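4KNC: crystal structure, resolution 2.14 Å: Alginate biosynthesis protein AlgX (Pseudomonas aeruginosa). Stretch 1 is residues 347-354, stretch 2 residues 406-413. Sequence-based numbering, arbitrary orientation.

Stretch 1 347-354: ALPIRSGS
Stretch 2, residues 406-413: DWADQQFL

Two stretches of one AlgX chain, 347-354 and 406-413, are joined by a few backbone hydrogen bonds around a single beta bridge, burying 445 Å² in total. The backbone of the first stretch is mostly extended from Leu-348 (phi/psi -74/155) through Pro-349 (-69/99), Ile-350 (-127/91) and Arg-351 (-73/128), then bends at Ser-352 (-55/-64) and Gly-353 (-64/12); Ala-347, at 52/48, has positive phi. The second starts at Asp-406 (-125/19) and enters a type I turn from Trp-407 (-118/-25) to Gln-410, with Ala-408 at -59/-20 and Asp-409 at -90/-23, closed by Gln-410 N to Trp-407 O at 3.2 Å. It then extends through Gln-410 (-64/151), Gln-411 (-90/120) and Phe-412 (-56/132), where a strand begins. The stretches run in opposite directions: Ile-350 lies by Phe-412 (CA to CA 5.4 Å), Arg-351 by Gln-411 and Gly-353 by Ala-408 (CA to CA 3.5 Å).

In the backbone hydrogen bonding, the single beta bridge pairs Arg-351 with Gln-411. Phe-412 N donates to Ile-350 O at 2.9 Å, nearly straight at 172°, and Ser-352 N donates to Gln-410 O at 2.9 Å and 155°. Beyond them, Gly-353 N donates to Ala-408 O at 2.7 Å and 152°, so the bend of the first stretch is tied to the turn of the second. A CA-H...O contact from Gln-411 CA to Ile-350 O (3.5 Å) supplements the bridge.

Among the polar side chains, Gln-411 points its CA-to-CB bond away, but chi angles of -69°, -67° and -71° fold the amide back, and Ile-350 N donates a weak hydrogen bond to its OE1 (3.2 Å, 131°). The long, flexible side chain thus reaches a backbone NH, while Gln-411 NE2 lies 3.6 Å from Arg-351 CA. Arg-351 leaves sideways with chi1 and chi2 both t, chi3 p at 72° and chi4 91°, bringing its end over the turn. Its NH1 comes within 2.8 Å of Ala-408 O, but the angle is too poor for a hydrogen bond. Gln-410 (chi1 and chi2 both m, chi3 -25°) turns its end from the first stretch and braces its own loop, its NE2 donating to Asp-406 O at 3.1 Å.

In the apolar and close packing, buried Ile-350 (chi1 m, chi2 t) sets CG2 3.5 Å from CB of Phe-412. The Phe-412 CA-to-CB bond points toward the first stretch, whereas its ring (chi1 t, chi2 77°) leads away; these two hydrocarbon side chains suit a buried site. Ser-352, also buried, points toward the turn with chi1 t and places CB 3.3 Å from Trp-407 O; its small side chain fits there, and OG is hydrogen-bonded elsewhere in the structure. At Gly-353 an ideal CB would lie 2.2 Å from Ala-408 CB, a clash, so the absence of a side chain permits this close approach. Trp-407 (chi1 -69°, chi2 82°) carries its indole away from the contact.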

# COMPACT_ATOMS: atom_id res chain seq x y z
N ALA A 347 3.18 -35.33 -16.95
CA ALA A 347 4.59 -35.01 -16.74
C ALA A 347 5.12 -34.05 -17.80
O ALA A 347 6.17 -34.28 -18.38
CB ALA A 347 5.43 -36.28 -16.70
N LEU A 348 4.36 -32.99 -18.06
CA LEU A 348 4.76 -31.97 -19.02
C LEU A 348 5.89 -31.10 -18.46
O LEU A 348 6.05 -30.99 -17.24
CB LEU A 348 3.56 -31.09 -19.39
CG LEU A 348 2.52 -31.67 -20.36
CD1 LEU A 348 1.12 -31.24 -19.96
CD2 LEU A 348 2.83 -31.24 -21.78
N PRO A 349 6.68 -30.49 -19.36
CA PRO A 349 7.74 -29.54 -19.00
C PRO A 349 7.21 -28.21 -18.45
O PRO A 349 6.83 -27.32 -19.21
CB PRO A 349 8.48 -29.31 -20.32
CG PRO A 349 7.49 -29.69 -21.38
CD PRO A 349 6.71 -30.81 -20.80
N ILE A 350 7.20 -28.10 -17.13
CA ILE A 350 6.81 -26.87 -16.46
C ILE A 350 7.90 -26.45 -15.47
O ILE A 350 7.89 -26.86 -14.31
CB ILE A 350 5.49 -27.04 -15.69
CG1 ILE A 350 4.38 -27.59 -16.60
CG2 ILE A 350 5.05 -25.72 -15.05
CD1 ILE A 350 3.03 -27.77 -15.89
N ARG A 351 8.85 -25.64 -15.94
CA ARG A 351 9.91 -25.12 -15.08
C ARG A 351 9.37 -24.04 -14.12
O ARG A 351 8.72 -23.09 -14.56
CB ARG A 351 11.05 -24.54 -15.92
CG ARG A 351 12.38 -24.43 -15.19
CD ARG A 351 13.44 -23.74 -16.05
NE ARG A 351 13.17 -22.31 -16.19
CZ ARG A 351 13.66 -21.38 -15.38
NH1 ARG A 351 14.46 -21.73 -14.37
NH2 ARG A 351 13.36 -20.10 -15.57
N SER A 352 9.64 -24.20 -12.83
CA SER A 352 9.11 -23.31 -11.80
C SER A 352 9.42 -21.83 -12.03
O SER A 352 8.52 -21.02 -12.24
CB SER A 352 9.60 -23.73 -10.42
OG SER A 352 8.99 -22.94 -9.40
N GLY A 353 10.70 -21.48 -11.99
CA GLY A 353 11.12 -20.09 -12.06
C GLY A 353 10.79 -19.36 -13.35
O GLY A 353 11.30 -18.26 -13.60
N SER A 354 9.95 -19.97 -14.17
CA SER A 354 9.44 -19.31 -15.35
C SER A 354 7.99 -19.70 -15.59
O SER A 354 7.57 -19.81 -16.73
CB SER A 354 10.29 -19.67 -16.58
OG SER A 354 10.05 -20.99 -17.02
N ASP A 406 17.50 -21.83 -5.58
CA ASP A 406 17.52 -23.26 -5.88
C ASP A 406 16.15 -23.83 -6.22
O ASP A 406 15.95 -25.05 -6.15
CB ASP A 406 18.12 -24.05 -4.71
N TRP A 407 15.21 -22.97 -6.57
CA TRP A 407 13.84 -23.43 -6.82
C TRP A 407 13.37 -23.19 -8.26
O TRP A 407 12.50 -23.90 -8.76
CB TRP A 407 12.87 -22.78 -5.83
CG TRP A 407 13.04 -23.28 -4.42
CD1 TRP A 407 13.97 -22.86 -3.52
CD2 TRP A 407 12.27 -24.29 -3.77
NE1 TRP A 407 13.82 -23.55 -2.34
CE2 TRP A 407 12.78 -24.43 -2.46
CE3 TRP A 407 11.19 -25.10 -4.16
CZ2 TRP A 407 12.26 -25.34 -1.55
CZ3 TRP A 407 10.67 -26.00 -3.24
CH2 TRP A 407 11.20 -26.11 -1.95
N ALA A 408 13.97 -22.19 -8.92
CA ALA A 408 13.56 -21.79 -10.26
C ALA A 408 13.66 -22.92 -11.29
O ALA A 408 13.01 -22.89 -12.34
CB ALA A 408 14.38 -20.59 -10.72
N ASP A 409 14.45 -23.93 -10.95
CA ASP A 409 14.78 -25.01 -11.87
C ASP A 409 13.81 -26.19 -11.80
O ASP A 409 13.69 -26.96 -12.76
CB ASP A 409 16.20 -25.49 -11.58
N GLN A 410 13.11 -26.34 -10.68
CA GLN A 410 12.32 -27.54 -10.42
C GLN A 410 11.15 -27.73 -11.39
O GLN A 410 10.61 -26.76 -11.92
CB GLN A 410 11.81 -27.56 -8.98
CG GLN A 410 12.89 -27.24 -7.95
CD GLN A 410 14.08 -28.17 -8.03
OE1 GLN A 410 13.98 -29.31 -8.49
NE2 GLN A 410 15.23 -27.69 -7.57
N GLN A 411 10.79 -28.99 -11.63
CA GLN A 411 9.63 -29.31 -12.47
C GLN A 411 8.34 -29.42 -11.65
O GLN A 411 8.23 -30.24 -10.74
CB GLN A 411 9.87 -30.61 -13.25
CG GLN A 411 10.92 -30.51 -14.33
CD GLN A 411 10.51 -29.61 -15.47
OE1 GLN A 411 9.63 -29.94 -16.26
NE2 GLN A 411 11.16 -28.45 -15.57
N PHE A 412 7.37 -28.58 -12.00
CA PHE A 412 6.06 -28.57 -11.36
C PHE A 412 5.39 -29.95 -11.41
O PHE A 412 5.35 -30.60 -12.47
CB PHE A 412 5.17 -27.52 -12.01
CG PHE A 412 3.77 -27.46 -11.44
CD1 PHE A 412 3.53 -26.84 -10.23
CD2 PHE A 412 2.70 -28.01 -12.13
CE1 PHE A 412 2.25 -26.78 -9.70
CE2 PHE A 412 1.42 -27.95 -11.61
CZ PHE A 412 1.19 -27.33 -10.39
N LEU A 413 4.89 -30.41 -10.27
CA LEU A 413 4.09 -31.61 -10.25
C LEU A 413 2.65 -31.31 -9.86
O LEU A 413 1.72 -31.73 -10.54
CB LEU A 413 4.66 -32.65 -9.29
CG LEU A 413 3.65 -33.78 -9.10
CD1 LEU A 413 3.65 -34.72 -10.31
CD2 LEU A 413 3.89 -34.52 -7.81